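Local coordinates for protein endoglucanase family 5 (Clostridium acetobutylicum ATCC 824, PDB 6PZ7) that acts as a broad-specificity endoglucanase of glycoside hydrolase family 5, probably hydrolysing internal beta-1,4 linkages in cellulose and related plant polysaccharides, at residues K169-A174 with N205-P210; Y314-R319 with W324-L329. All blocks are in the same frame, centred on the assembly; numbering follows the deposited sequence. Where two conformers were deposited one is given.

Contact 1 (K169-A174 with N205-P210); sequences KFNLTA and NDLVIP
Pro210 turns the CB-CG side of its ring to the backbone of Asn171 and Leu172, and van der Waals packing of the ring carbons on the helix backbone makes up most of the contact. Its CG atom meets the seam between the two residues, 3.7 Å from Asn171 O and equally far from Leu172 N, while CB rests 3.7 Å from Leu172 CA. The side chains of Asn171 and Leu172 meet the ring at CG and CB respectively: Asn171 contributes only its CB, 3.9 Å from Pro210 CG, and Leu172 brings CD1 to 3.8 Å from Pro210 CB, the two side chains running antiparallel alongside one another. With CG opposite its own backbone N (chi1 176°), Leu172 extends far enough for this one methyl of the fork to reach the proline.

Polar matching is carried by the Asn171 amide. Its ND2 donates to a water 2.9 Å away, and that water donates in turn to Val208 O at 2.8 Å. The same ND2 also bonds to Pro193 O, and OD1 is held by Thr143 OG1, so the amide is gripped at both ends and its rotation is fixed.

Helix 161-180 of the outer barrel layer is thus joined to the link that leads from helix 201-206 into strand 216-221. Asn168, one turn of helix before Leu172, bonds the link directly through Asp206 O and Val208 N. The chemistry implies a close fit for a proline that has no backbone N-H to offer, beside a buried amide that is satisfied partly by a single water linking it to Val208 O.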
loop_
_atom_site.group_PDB
_atom_site.type_symbol
_atom_site.label_atom_id
_atom_site.label_comp_id
_atom_site.label_asym_id
_atom_site.label_seq_id
_atom_site.Cartn_x
_atom_site.Cartn_y
_atom_site.Cartn_z
ATOM N N LYS A 169 -3.331 3.622 -18.186
ATOM C CA LYS A 169 -2.793 2.639 -19.117
ATOM C C LYS A 169 -1.879 1.649 -18.410
ATOM O O LYS A 169 -1.933 0.446 -18.683
ATOM C CB LYS A 169 -2.050 3.359 -20.257
ATOM C CG LYS A 169 -2.862 4.439 -21.001
ATOM C CD LYS A 169 -2.026 5.087 -22.096
ATOM C CE LYS A 169 -2.706 6.284 -22.726
ATOM N NZ LYS A 169 -1.875 6.887 -23.820
ATOM N N PHE A 170 -1.043 2.130 -17.504
ATOM C CA PHE A 170 -0.175 1.227 -16.765
ATOM C C PHE A 170 -0.976 0.250 -15.898
ATOM O O PHE A 170 -0.645 -0.941 -15.840
ATOM C CB PHE A 170 0.769 2.006 -15.854
ATOM C CG PHE A 170 1.869 2.799 -16.550
ATOM C CD1 PHE A 170 2.225 2.600 -17.874
ATOM C CD2 PHE A 170 2.572 3.718 -15.813
ATOM C CE1 PHE A 170 3.258 3.336 -18.447
ATOM C CE2 PHE A 170 3.615 4.446 -16.381
ATOM C CZ PHE A 170 3.955 4.249 -17.701
ATOM N N ASN A 171 -2.009 0.737 -15.198
ATOM C CA ASN A 171 -2.822 -0.156 -14.386
ATOM C C ASN A 171 -3.512 -1.194 -15.261
ATOM O O ASN A 171 -3.627 -2.364 -14.872
ATOM C CB ASN A 171 -3.850 0.647 -13.579
ATOM C CG ASN A 171 -3.257 1.310 -12.341
ATOM O OD1 ASN A 171 -2.299 0.787 -11.745
ATOM N ND2 ASN A 171 -3.858 2.411 -11.902
ATOM N N LEU A 172 -4.018 -0.773 -16.420
ATOM C CA LEU A 172 -4.659 -1.705 -17.344
ATOM C C LEU A 172 -3.684 -2.769 -17.823
ATOM O O LEU A 172 -4.019 -3.956 -17.838
ATOM C CB LEU A 172 -5.223 -0.948 -18.548
ATOM C CG LEU A 172 -5.845 -1.811 -19.636
ATOM C CD1 LEU A 172 -6.948 -2.626 -19.104
ATOM C CD2 LEU A 172 -6.311 -0.930 -20.804
ATOM N N THR A 173 -2.475 -2.351 -18.210
ATOM C CA THR A 173 -1.450 -3.282 -18.643
ATOM C C THR A 173 -1.177 -4.299 -17.545
ATOM O O THR A 173 -1.087 -5.509 -17.799
ATOM C CB THR A 173 -0.158 -2.519 -18.959
ATOM O OG1 THR A 173 -0.353 -1.638 -20.075
ATOM C CG2 THR A 173 0.972 -3.479 -19.291
ATOM N N ALA A 174 -0.987 -3.823 -16.317
ATOM C CA ALA A 174 -0.696 -4.744 -15.209
ATOM C C ALA A 174 -1.845 -5.716 -14.947
ATOM O O ALA A 174 -1.622 -6.913 -14.778
ATOM C CB ALA A 174 -0.337 -3.943 -13.978
ATOM N N ASN A 205 -10.841 11.626 -9.620
ATOM C CA ASN A 205 -11.811 11.751 -10.712
ATOM C C ASN A 205 -11.328 11.117 -12.008
ATOM O O ASN A 205 -12.143 10.596 -12.791
ATOM C CB ASN A 205 -12.143 13.222 -10.963
ATOM C CG ASN A 205 -13.155 13.769 -9.980
ATOM O OD1 ASN A 205 -13.889 13.022 -9.324
ATOM N ND2 ASN A 205 -13.217 15.091 -9.892
ATOM N N ASP A 206 -10.031 11.120 -12.262
ATOM C CA ASP A 206 -9.509 10.651 -13.524
ATOM C C ASP A 206 -9.173 9.166 -13.544
ATOM O O ASP A 206 -8.912 8.620 -14.630
ATOM C CB ASP A 206 -8.290 11.463 -13.993
ATOM C CG ASP A 206 -8.645 12.833 -14.542
ATOM O OD1 ASP A 206 -9.856 13.150 -14.685
ATOM O OD2 ASP A 206 -7.684 13.593 -14.873
ATOM N N LEU A 207 -9.223 8.489 -12.401
ATOM C CA LEU A 207 -8.974 7.060 -12.345
ATOM C C LEU A 207 -10.003 6.312 -13.176
ATOM O O LEU A 207 -11.207 6.533 -13.039
ATOM C CB LEU A 207 -9.046 6.604 -10.896
ATOM C CG LEU A 207 -8.610 5.172 -10.658
ATOM C CD1 LEU A 207 -7.109 5.039 -10.830
ATOM C CD2 LEU A 207 -9.027 4.716 -9.288
ATOM N N VAL A 208 -9.520 5.385 -13.992
ATOM C CA VAL A 208 -10.350 4.436 -14.733
ATOM C C VAL A 208 -10.026 3.043 -14.223
ATOM O O VAL A 208 -8.864 2.632 -14.225
ATOM C CB VAL A 208 -10.118 4.539 -16.252
ATOM C CG1 VAL A 208 -10.889 3.434 -16.974
ATOM C CG2 VAL A 208 -10.521 5.914 -16.723
ATOM N N ILE A 209 -11.038 2.310 -13.784
ATOM C CA ILE A 209 -10.827 0.923 -13.361
ATOM C C ILE A 209 -10.547 0.048 -14.582
ATOM O O ILE A 209 -11.404 -0.030 -15.478
ATOM C CB ILE A 209 -12.070 0.400 -12.616
ATOM C CG1 ILE A 209 -12.379 1.244 -11.390
ATOM C CG2 ILE A 209 -11.899 -1.092 -12.262
ATOM C CD1 ILE A 209 -11.366 1.119 -10.246
ATOM N N PRO A 210 -9.405 -0.631 -14.672
ATOM C CA PRO A 210 -9.105 -1.465 -15.849
ATOM C C PRO A 210 -10.229 -2.421 -16.192
ATOM O O PRO A 210 -10.668 -3.224 -15.342
ATOM C CB PRO A 210 -7.835 -2.229 -15.428
ATOM C CG PRO A 210 -7.139 -1.298 -14.482
ATOM C CD PRO A 210 -8.285 -0.635 -13.701
HETATM O O HOH W 1 -6.238 3.170 -13.388
#

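Contact 2 (Y314-R319 with W324-L329)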
loop_
_atom_site.group_PDB
_atom_site.type_symbol
_atom_site.label_atom_id
_atom_site.label_comp_id
_atom_site.label_asym_id
_atom_site.label_seq_id
_atom_site.Cartn_x
_atom_site.Cartn_y
_atom_site.Cartn_z
ATOM N N TYR A 314 7.812 6.161 11.844
ATOM C CA TYR A 314 6.476 5.582 11.803
ATOM C C TYR A 314 6.380 4.211 12.469
ATOM O O TYR A 314 5.259 3.655 12.576
ATOM C CB TYR A 314 6.014 5.433 10.324
ATOM C CG TYR A 314 5.749 6.731 9.616
ATOM C CD1 TYR A 314 4.542 7.372 9.774
ATOM C CD2 TYR A 314 6.681 7.282 8.748
ATOM C CE1 TYR A 314 4.274 8.555 9.121
ATOM C CE2 TYR A 314 6.407 8.457 8.053
ATOM C CZ TYR A 314 5.205 9.080 8.276
ATOM O OH TYR A 314 4.870 10.276 7.628
ATOM N N GLY A 315 7.493 3.631 12.893
ATOM C CA GLY A 315 7.471 2.278 13.423
ATOM C C GLY A 315 6.735 2.180 14.738
ATOM O O GLY A 315 6.907 3.012 15.625
ATOM N N ILE A 316 5.988 1.099 14.906
ATOM C CA ILE A 316 5.288 0.824 16.150
ATOM C C ILE A 316 5.671 -0.522 16.756
ATOM O O ILE A 316 5.450 -0.718 17.964
ATOM C CB ILE A 316 3.745 0.994 16.012
ATOM C CG1 ILE A 316 3.175 0.060 14.963
ATOM C CG2 ILE A 316 3.430 2.463 15.667
ATOM C CD1 ILE A 316 1.636 0.122 14.804
ATOM N N LEU A 317 6.238 -1.439 15.966
ATOM C CA LEU A 317 6.810 -2.696 16.442
ATOM C C LEU A 317 8.332 -2.560 16.474
ATOM O O LEU A 317 8.929 -2.099 15.482
ATOM C CB LEU A 317 6.428 -3.831 15.495
ATOM C CG LEU A 317 7.007 -5.212 15.812
ATOM C CD1 LEU A 317 6.513 -5.734 17.131
ATOM C CD2 LEU A 317 6.685 -6.191 14.709
ATOM N N ASP A 318 8.970 -2.951 17.569
ATOM C CA ASP A 318 10.416 -3.129 17.588
ATOM C C ASP A 318 10.641 -4.565 17.131
ATOM O O ASP A 318 10.367 -5.523 17.871
ATOM C CB ASP A 318 10.991 -2.871 18.983
ATOM C CG ASP A 318 12.500 -3.077 19.046
ATOM O OD1 ASP A 318 13.083 -3.838 18.245
ATOM O OD2 ASP A 318 13.128 -2.533 20.005
ATOM N N ARG A 319 11.114 -4.715 15.886
ATOM C CA ARG A 319 11.245 -6.037 15.295
ATOM C C ARG A 319 12.386 -6.823 15.915
ATOM O O ARG A 319 12.365 -8.060 15.885
ATOM C CB ARG A 319 11.509 -5.912 13.812
ATOM C CG ARG A 319 10.392 -5.222 13.066
ATOM C CD ARG A 319 10.680 -5.117 11.596
ATOM N NE ARG A 319 9.830 -4.134 10.948
ATOM C CZ ARG A 319 9.933 -3.800 9.672
ATOM N NH1 ARG A 319 10.773 -4.449 8.881
ATOM N NH2 ARG A 319 9.200 -2.805 9.200
ATOM N N TRP A 324 5.946 -4.357 21.067
ATOM C CA TRP A 324 5.193 -3.179 20.635
ATOM C C TRP A 324 5.654 -1.974 21.445
ATOM O O TRP A 324 5.567 -1.964 22.667
ATOM C CB TRP A 324 3.691 -3.391 20.824
ATOM C CG TRP A 324 3.133 -4.461 19.918
ATOM C CD1 TRP A 324 2.714 -5.701 20.302
ATOM C CD2 TRP A 324 2.952 -4.385 18.510
ATOM N NE1 TRP A 324 2.271 -6.402 19.204
ATOM C CE2 TRP A 324 2.408 -5.615 18.090
ATOM C CE3 TRP A 324 3.191 -3.392 17.555
ATOM C CZ2 TRP A 324 2.111 -5.876 16.750
ATOM C CZ3 TRP A 324 2.878 -3.648 16.240
ATOM C CH2 TRP A 324 2.347 -4.892 15.840
ATOM N N VAL A 325 6.133 -0.944 20.756
ATOM C CA VAL A 325 6.732 0.238 21.381
ATOM C C VAL A 325 5.658 1.167 21.923
ATOM O O VAL A 325 5.890 1.849 22.918
ATOM C CB VAL A 325 7.634 0.969 20.353
ATOM C CG1 VAL A 325 8.197 2.260 20.978
ATOM C CG2 VAL A 325 8.773 0.057 19.849
ATOM N N PHE A 326 4.518 1.241 21.238
ATOM C CA PHE A 326 3.439 2.187 21.524
ATOM C C PHE A 326 2.177 1.360 21.750
ATOM O O PHE A 326 1.358 1.196 20.838
ATOM C CB PHE A 326 3.275 3.212 20.398
ATOM C CG PHE A 326 4.524 3.999 20.128
ATOM C CD1 PHE A 326 4.956 4.978 21.003
ATOM C CD2 PHE A 326 5.280 3.707 19.031
ATOM C CE1 PHE A 326 6.165 5.653 20.734
ATOM C CE2 PHE A 326 6.446 4.404 18.782
ATOM C CZ PHE A 326 6.865 5.349 19.604
ATOM N N PRO A 327 2.020 0.763 22.929
ATOM C CA PRO A 327 0.948 -0.232 23.122
ATOM C C PRO A 327 -0.435 0.358 23.065
ATOM O O PRO A 327 -1.367 -0.327 22.617
ATOM C CB PRO A 327 1.278 -0.840 24.504
ATOM C CG PRO A 327 2.099 0.224 25.197
ATOM C CD PRO A 327 2.908 0.855 24.102
ATOM N N LYS A 328 -0.630 1.591 23.496
ATOM C CA LYS A 328 -1.961 2.193 23.409
ATOM C C LYS A 328 -2.336 2.442 21.954
ATOM O O LYS A 328 -3.463 2.158 21.525
ATOM C CB LYS A 328 -1.951 3.489 24.186
ATOM C CG LYS A 328 -3.204 4.328 24.143
ATOM C CD LYS A 328 -2.952 5.664 24.839
ATOM C CE LYS A 328 -4.176 6.546 24.821
ATOM N NZ LYS A 328 -4.058 7.656 25.868
ATOM N N LEU A 329 -1.371 2.894 21.164
ATOM C CA LEU A 329 -1.578 3.159 19.751
ATOM C C LEU A 329 -1.900 1.880 19.003
ATOM O O LEU A 329 -2.833 1.842 18.204
ATOM C CB LEU A 329 -0.332 3.864 19.204
ATOM C CG LEU A 329 -0.256 4.107 17.725
ATOM C CD1 LEU A 329 -1.464 4.875 17.165
ATOM C CD2 LEU A 329 1.008 4.813 17.373
#
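Leu317 covers one face of the Trp324 indole: its CD1 stands 4.0 Å from the centroid of the six-membered ring and 9° off the ring normal, a CH-pi contact almost straight above the centre. Leu317 CB meets the rim of the same ring, 3.6 Å from Trp324 CZ3. The edge of the indole faces backbone instead, with Ile316 O lying near the ring plane, 3.5 Å from CE3.

That carbonyl also accepts Val325 N at 2.9 Å, in a fairly straight bond (161° at the hydrogen). Ile316 splits its two branches between different neighbours. CG1, held between its own backbone N and carbonyl carbon (chi1 60°), reaches Trp324 CZ3, whereas CG2 touches Phe326 CD2 and lies 3.8 Å from Leu329 CD2, where the two side chains meet at about a right angle. Phe326 turns its edge to Gly315 O, which sits in the ring plane 3.5 Å from CE2; Arg281 makes a cation-pi contact with this ring.

Beyond the pair, Asp303 OD2 accepts both Ile316 N and Leu317 N, and Asp318 OD1 accepts Asn320 N in an Asx turn. Leu317 and Trp324 form a non-hydrogen-bonded antiparallel pair with both side chains on one face, packed on helix 42-51. The arrangement is a two-stranded beta hairpin after the eighth strand of a TIM barrel, running directly into C-terminal helix 327-334, whose N-cap residue Phe326 and first turn pack back on Ile316.

How the contacts relate
Both contacts belong to the outer parts of the same TIM barrel, on opposite sides of the chain's centre, with centres 35 Å apart and no shared elements. Each is partly buried, and neither lies in the barrel core. Contact 1 is the smaller, joining a helix to the connection before the sixth strand; its chemistry is aliphatic packing on a helix backbone, supplemented by a water. Contact 2, further along the chain, buries more than twice the area and depends on aromatic rings and a direct backbone hydrogen bond. Contact 1 joins elements about 30 residues apart, whereas contact 2 joins elements a few residues apart, a hairpin and the start of the helix that follows it.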